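Local coordinates for protein peroxidase (Cellulomonas bogoriensis 69B4 = DSM 16987, PDB 6QZO) that binds heme b and probably acts as a DyP-type peroxidase, using hydrogen peroxide to oxidise its substrates, at residues A[265-276]-A[286-297]. Sequence-based numbering, arbitrary orientation.
Sequences LTGRAEHDEPDL and VIDLEAHIRRAR. With HEM (protoporphyrin IX containing Fe), chain I.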
loop_
_atom_site.group_PDB
_atom_site.type_symbol
_atom_site.label_atom_id
_atom_site.label_comp_id
_atom_site.label_asym_id
_atom_site.label_seq_id
_atom_site.Cartn_x
_atom_site.Cartn_y
_atom_site.Cartn_z
ATOM N N LEU A 265 -29.718 -1.132 14.085
ATOM C CA LEU A 265 -31.019 -0.788 13.450
ATOM C C LEU A 265 -32.010 -0.296 14.521
ATOM O O LEU A 265 -32.930 0.454 14.162
ATOM C CB LEU A 265 -31.549 -2.009 12.690
ATOM C CG LEU A 265 -30.645 -2.544 11.581
ATOM C CD1 LEU A 265 -31.389 -3.476 10.653
ATOM C CD2 LEU A 265 -30.023 -1.407 10.787
ATOM N N THR A 266 -31.801 -0.685 15.784
ATOM C CA THR A 266 -32.712 -0.421 16.933
ATOM C C THR A 266 -32.319 0.854 17.694
ATOM O O THR A 266 -33.103 1.272 18.549
ATOM C CB THR A 266 -32.743 -1.631 17.866
ATOM O OG1 THR A 266 -31.413 -1.881 18.309
ATOM C CG2 THR A 266 -33.290 -2.870 17.196
ATOM N N GLY A 267 -31.161 1.447 17.396
ATOM C CA GLY A 267 -30.600 2.575 18.166
ATOM C C GLY A 267 -30.411 3.815 17.312
ATOM O O GLY A 267 -30.899 3.806 16.170
ATOM N N ARG A 268 -29.715 4.829 17.846
ATOM C CA ARG A 268 -29.491 6.157 17.201
ATOM C C ARG A 268 -27.995 6.461 17.033
ATOM O O ARG A 268 -27.666 7.196 16.081
ATOM C CB ARG A 268 -30.126 7.289 18.019
ATOM C CG ARG A 268 -31.651 7.253 18.105
ATOM C CD ARG A 268 -32.483 7.169 16.830
ATOM N NE ARG A 268 -32.018 8.006 15.730
ATOM C CZ ARG A 268 -32.633 8.116 14.550
ATOM N NH1 ARG A 268 -33.743 7.436 14.288
ATOM N NH2 ARG A 268 -32.133 8.923 13.629
ATOM N N ALA A 269 -27.128 5.946 17.917
ATOM C CA ALA A 269 -25.668 6.221 17.929
ATOM C C ALA A 269 -24.848 4.926 17.820
ATOM O O ALA A 269 -25.378 3.830 18.114
ATOM C CB ALA A 269 -25.311 6.991 19.176
ATOM N N GLU A 270 -23.583 5.055 17.403
ATOM C CA GLU A 270 -22.652 3.920 17.172
ATOM C C GLU A 270 -22.659 2.970 18.374
ATOM O O GLU A 270 -22.713 1.747 18.159
ATOM C CB GLU A 270 -21.223 4.407 16.921
ATOM C CG GLU A 270 -20.318 3.324 16.350
ATOM C CD GLU A 270 -18.828 3.610 16.382
ATOM O OE1 GLU A 270 -18.451 4.803 16.320
ATOM O OE2 GLU A 270 -18.044 2.632 16.450
ATOM N N HIS A 271 -22.587 3.514 19.589
ATOM C CA HIS A 271 -22.189 2.767 20.812
ATOM C C HIS A 271 -23.422 2.294 21.593
ATOM O O HIS A 271 -23.234 1.580 22.588
ATOM C CB HIS A 271 -21.191 3.611 21.613
ATOM C CG HIS A 271 -19.823 3.560 21.018
ATOM N ND1 HIS A 271 -19.027 2.439 21.124
ATOM C CD2 HIS A 271 -19.119 4.464 20.304
ATOM C CE1 HIS A 271 -17.881 2.644 20.500
ATOM N NE2 HIS A 271 -17.909 3.889 19.982
ATOM N N ASP A 272 -24.629 2.630 21.127
ATOM C CA ASP A 272 -25.891 2.046 21.642
ATOM C C ASP A 272 -25.775 0.519 21.629
ATOM O O ASP A 272 -25.146 -0.028 20.699
ATOM C CB ASP A 272 -27.101 2.491 20.820
ATOM C CG ASP A 272 -27.490 3.948 21.017
ATOM O OD1 ASP A 272 -26.802 4.653 21.768
ATOM O OD2 ASP A 272 -28.484 4.368 20.409
ATOM N N GLU A 273 -26.357 -0.127 22.640
ATOM C CA GLU A 273 -26.498 -1.601 22.728
ATOM C C GLU A 273 -27.541 -2.047 21.709
ATOM O O GLU A 273 -28.658 -1.545 21.699
ATOM C CB GLU A 273 -26.923 -2.041 24.133
ATOM C CG GLU A 273 -25.777 -2.098 25.130
ATOM C CD GLU A 273 -24.696 -3.110 24.781
ATOM O OE1 GLU A 273 -25.043 -4.178 24.210
ATOM O OE2 GLU A 273 -23.510 -2.812 25.043
ATOM N N PRO A 274 -27.210 -3.000 20.817
ATOM C CA PRO A 274 -28.217 -3.600 19.945
ATOM C C PRO A 274 -29.336 -4.244 20.776
ATOM O O PRO A 274 -29.029 -4.906 21.726
ATOM C CB PRO A 274 -27.441 -4.663 19.153
ATOM C CG PRO A 274 -25.986 -4.242 19.268
ATOM C CD PRO A 274 -25.865 -3.554 20.607
ATOM N N ASP A 275 -30.597 -4.019 20.399
ATOM C CA ASP A 275 -31.783 -4.652 21.036
ATOM C C ASP A 275 -32.226 -5.832 20.162
ATOM O O ASP A 275 -33.014 -5.627 19.231
ATOM C CB ASP A 275 -32.885 -3.624 21.287
ATOM C CG ASP A 275 -34.040 -4.194 22.096
ATOM O OD1 ASP A 275 -34.024 -5.411 22.356
ATOM O OD2 ASP A 275 -34.959 -3.437 22.451
ATOM N N LEU A 276 -31.748 -7.031 20.494
ATOM C CA LEU A 276 -31.972 -8.278 19.721
ATOM C C LEU A 276 -33.352 -8.862 20.035
ATOM O O LEU A 276 -33.711 -9.855 19.381
ATOM C CB LEU A 276 -30.859 -9.271 20.063
ATOM C CG LEU A 276 -29.452 -8.822 19.669
ATOM C CD1 LEU A 276 -28.412 -9.845 20.121
ATOM C CD2 LEU A 276 -29.339 -8.582 18.152
ATOM N N VAL A 286 -36.205 -6.812 14.318
ATOM C CA VAL A 286 -35.675 -5.577 13.664
ATOM C C VAL A 286 -34.266 -5.881 13.152
ATOM O O VAL A 286 -33.974 -5.535 12.011
ATOM C CB VAL A 286 -35.671 -4.357 14.605
ATOM C CG1 VAL A 286 -35.004 -3.153 13.963
ATOM C CG2 VAL A 286 -37.069 -3.980 15.047
ATOM N N ILE A 287 -33.433 -6.499 13.992
ATOM C CA ILE A 287 -32.126 -7.081 13.578
ATOM C C ILE A 287 -32.397 -8.520 13.153
ATOM O O ILE A 287 -32.993 -9.278 13.967
ATOM C CB ILE A 287 -31.086 -6.983 14.709
ATOM C CG1 ILE A 287 -30.792 -5.515 15.056
ATOM C CG2 ILE A 287 -29.817 -7.738 14.335
ATOM C CD1 ILE A 287 -30.243 -5.303 16.424
ATOM N N ASP A 288 -32.032 -8.862 11.913
ATOM C CA ASP A 288 -32.367 -10.169 11.292
ATOM C C ASP A 288 -31.811 -11.302 12.167
ATOM O O ASP A 288 -30.765 -11.092 12.834
ATOM C CB ASP A 288 -31.826 -10.231 9.864
ATOM C CG ASP A 288 -32.489 -11.286 9.001
ATOM O OD1 ASP A 288 -32.079 -12.454 9.101
ATOM O OD2 ASP A 288 -33.436 -10.935 8.258
ATOM N N LEU A 289 -32.466 -12.463 12.143
ATOM C CA LEU A 289 -32.037 -13.683 12.886
ATOM C C LEU A 289 -30.650 -14.118 12.400
ATOM O O LEU A 289 -29.940 -14.768 13.178
ATOM C CB LEU A 289 -33.060 -14.815 12.695
ATOM C CG LEU A 289 -34.334 -14.740 13.536
ATOM C CD1 LEU A 289 -35.218 -15.962 13.292
ATOM C CD2 LEU A 289 -34.035 -14.620 15.027
ATOM N N GLU A 290 -30.269 -13.752 11.171
ATOM C CA GLU A 290 -29.007 -14.177 10.508
ATOM C C GLU A 290 -28.106 -12.966 10.235
ATOM O O GLU A 290 -27.141 -13.107 9.479
ATOM C CB GLU A 290 -29.366 -14.940 9.234
ATOM C CG GLU A 290 -29.949 -16.311 9.543
ATOM C CD GLU A 290 -30.317 -17.152 8.342
ATOM O OE1 GLU A 290 -30.384 -16.587 7.218
ATOM O OE2 GLU A 290 -30.481 -18.366 8.535
ATOM N N ALA A 291 -28.402 -11.828 10.852
ATOM C CA ALA A 291 -27.592 -10.585 10.796
ATOM C C ALA A 291 -26.232 -10.863 11.443
ATOM O O ALA A 291 -26.205 -11.577 12.465
ATOM C CB ALA A 291 -28.298 -9.456 11.493
ATOM N N HIS A 292 -25.165 -10.297 10.881
ATOM C CA HIS A 292 -23.762 -10.577 11.272
ATOM C C HIS A 292 -23.602 -10.416 12.788
ATOM O O HIS A 292 -22.988 -11.285 13.410
ATOM C CB HIS A 292 -22.790 -9.687 10.475
ATOM C CG HIS A 292 -21.344 -9.971 10.727
ATOM N ND1 HIS A 292 -20.770 -11.193 10.451
ATOM C CD2 HIS A 292 -20.349 -9.186 11.217
ATOM C CE1 HIS A 292 -19.486 -11.157 10.772
ATOM N NE2 HIS A 292 -19.192 -9.925 11.243
ATOM N N ILE A 293 -24.101 -9.323 13.358
ATOM C CA ILE A 293 -23.760 -8.954 14.763
ATOM C C ILE A 293 -24.614 -9.789 15.723
ATOM O O ILE A 293 -24.248 -9.877 16.908
ATOM C CB ILE A 293 -23.908 -7.441 15.015
ATOM C CG1 ILE A 293 -25.369 -6.983 15.006
ATOM C CG2 ILE A 293 -23.048 -6.663 14.038
ATOM C CD1 ILE A 293 -25.573 -5.623 15.608
ATOM N N ARG A 294 -25.716 -10.361 15.249
ATOM C CA ARG A 294 -26.513 -11.307 16.066
ATOM C C ARG A 294 -25.746 -12.631 16.132
ATOM O O ARG A 294 -25.584 -13.153 17.231
ATOM C CB ARG A 294 -27.918 -11.488 15.486
ATOM C CG ARG A 294 -28.795 -12.430 16.292
ATOM C CD ARG A 294 -30.107 -12.699 15.592
ATOM N NE ARG A 294 -31.003 -11.561 15.678
ATOM C CZ ARG A 294 -31.760 -11.260 16.733
ATOM N NH1 ARG A 294 -31.717 -12.012 17.826
ATOM N NH2 ARG A 294 -32.554 -10.195 16.697
ATOM N N ARG A 295 -25.286 -13.129 14.990
ATOM C CA ARG A 295 -24.647 -14.463 14.866
ATOM C C ARG A 295 -23.231 -14.431 15.462
ATOM O O ARG A 295 -22.767 -15.497 15.893
ATOM C CB ARG A 295 -24.639 -14.903 13.398
ATOM C CG ARG A 295 -26.023 -15.090 12.808
ATOM C CD ARG A 295 -26.773 -16.235 13.449
ATOM N NE ARG A 295 -26.120 -17.510 13.180
ATOM C CZ ARG A 295 -26.422 -18.659 13.775
ATOM N NH1 ARG A 295 -27.370 -18.705 14.700
ATOM N NH2 ARG A 295 -25.751 -19.745 13.465
ATOM N N ALA A 296 -22.580 -13.264 15.480
ATOM C CA ALA A 296 -21.166 -13.091 15.892
ATOM C C ALA A 296 -21.075 -12.756 17.384
ATOM O O ALA A 296 -19.984 -12.957 17.967
ATOM C CB ALA A 296 -20.519 -12.025 15.055
ATOM N N ARG A 297 -22.174 -12.286 17.972
ATOM C CA ARG A 297 -22.263 -11.905 19.405
ATOM C C ARG A 297 -21.754 -13.065 20.271
ATOM O O ARG A 297 -21.957 -14.224 19.925
ATOM C CB ARG A 297 -23.709 -11.542 19.760
ATOM C CG ARG A 297 -23.840 -10.868 21.114
ATOM C CD ARG A 297 -25.260 -10.609 21.548
ATOM N NE ARG A 297 -25.222 -9.938 22.838
ATOM C CZ ARG A 297 -25.348 -8.615 23.029
ATOM N NH1 ARG A 297 -25.506 -7.792 21.995
ATOM N NH2 ARG A 297 -25.299 -8.117 24.256
HETATM C CHA HEM I . -18.827 -7.127 14.029
HETATM C CHB HEM I . -17.755 -6.670 9.360
HETATM C CHC HEM I . -15.874 -11.120 9.369
HETATM C CHD HEM I . -16.571 -11.416 14.130
HETATM C C1A HEM I . -18.719 -6.645 12.754
HETATM C C2A HEM I . -19.301 -5.424 12.304
HETATM C C3A HEM I . -19.008 -5.309 10.984
HETATM C C4A HEM I . -18.225 -6.430 10.630
HETATM C CMA HEM I . -19.412 -4.190 10.044
HETATM C CAA HEM I . -20.147 -4.458 13.116
HETATM C CBA HEM I . -19.335 -3.376 13.828
HETATM C CGA HEM I . -18.585 -3.988 14.966
HETATM O O1A HEM I . -17.405 -4.376 14.736
HETATM O O2A HEM I . -19.140 -4.112 16.093
HETATM C C1B HEM I . -17.154 -7.865 8.981
HETATM C C2B HEM I . -16.738 -8.102 7.643
HETATM C C3B HEM I . -16.204 -9.368 7.627
HETATM C C4B HEM I . -16.331 -9.864 9.004
HETATM C CMB HEM I . -16.851 -7.123 6.478
HETATM C CAB HEM I . -15.545 -10.124 6.543
HETATM C CBB HEM I . -15.150 -9.579 5.394
HETATM C C1C HEM I . -15.881 -11.597 10.659
HETATM C C2C HEM I . -15.398 -12.851 11.029
HETATM C C3C HEM I . -15.582 -12.983 12.385
HETATM C C4C HEM I . -16.197 -11.752 12.848
HETATM C CMC HEM I . -14.788 -13.920 10.163
HETATM C CAC HEM I . -15.120 -14.261 12.989
HETATM C CBC HEM I . -15.189 -14.583 14.252
HETATM C C1D HEM I . -17.262 -10.237 14.473
HETATM C C2D HEM I . -17.674 -9.941 15.858
HETATM C C3D HEM I . -18.318 -8.760 15.830
HETATM C C4D HEM I . -18.279 -8.340 14.419
HETATM C CMD HEM I . -17.489 -10.769 17.119
HETATM C CAD HEM I . -18.942 -8.030 17.025
HETATM C CBD HEM I . -20.410 -8.461 17.221
HETATM C CGD HEM I . -21.126 -7.841 18.417
HETATM O O1D HEM I . -20.945 -8.289 19.570
HETATM O O2D HEM I . -21.944 -6.889 18.274
HETATM N NA HEM I . -18.065 -7.246 11.719
HETATM N NB HEM I . -16.903 -8.928 9.746
HETATM N NC HEM I . -16.369 -10.939 11.749
HETATM N ND HEM I . -17.651 -9.244 13.661
HETATM FE FE HEM I . -17.356 -9.096 11.798
#
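Leu-276 and Arg-294 lie alongside each other, their side chains running in opposite directions, a compact example of how one arginine can pin a loop to the start of a helix. Arg-294 NH2 donates a hydrogen bond of 2.9 Å to Leu-276 O, with the acceptor almost in the guanidinium plane, and NH1 adds a weak second one. The arginine side chain bends at chi3 (-74°), which turns the group back on its own segment: NH2 also donates to Ile-287 O, and NE to Asp-288 O at 2.9 Å, on the face of that carbonyl opposite Ala-291 N. Three carbonyls thus fix the guanidinium's rotation, while Leu-276 CD2 sits over the centre of one face and Leu-289 CD2 lies off-centre over the other. Leu-276 CD2 also meets Ile-287 CD1 at 3.8 Å, and Leu-276 CD1 touches Arg-297 CD at 3.5 Å. Pro-274 lays CB against Ile-287 CD1 and CG against Ile-293 CD1 (3.9 Å). Thr-266 CG2 packs on Val-286 CG1. Next to Ile-293, His-292 binds the heme iron through NE2 at 2.1 Å. The contact thus packs a surface loop against the proximal segment of a DyP-type peroxidase, whose short helix carries the axial histidine.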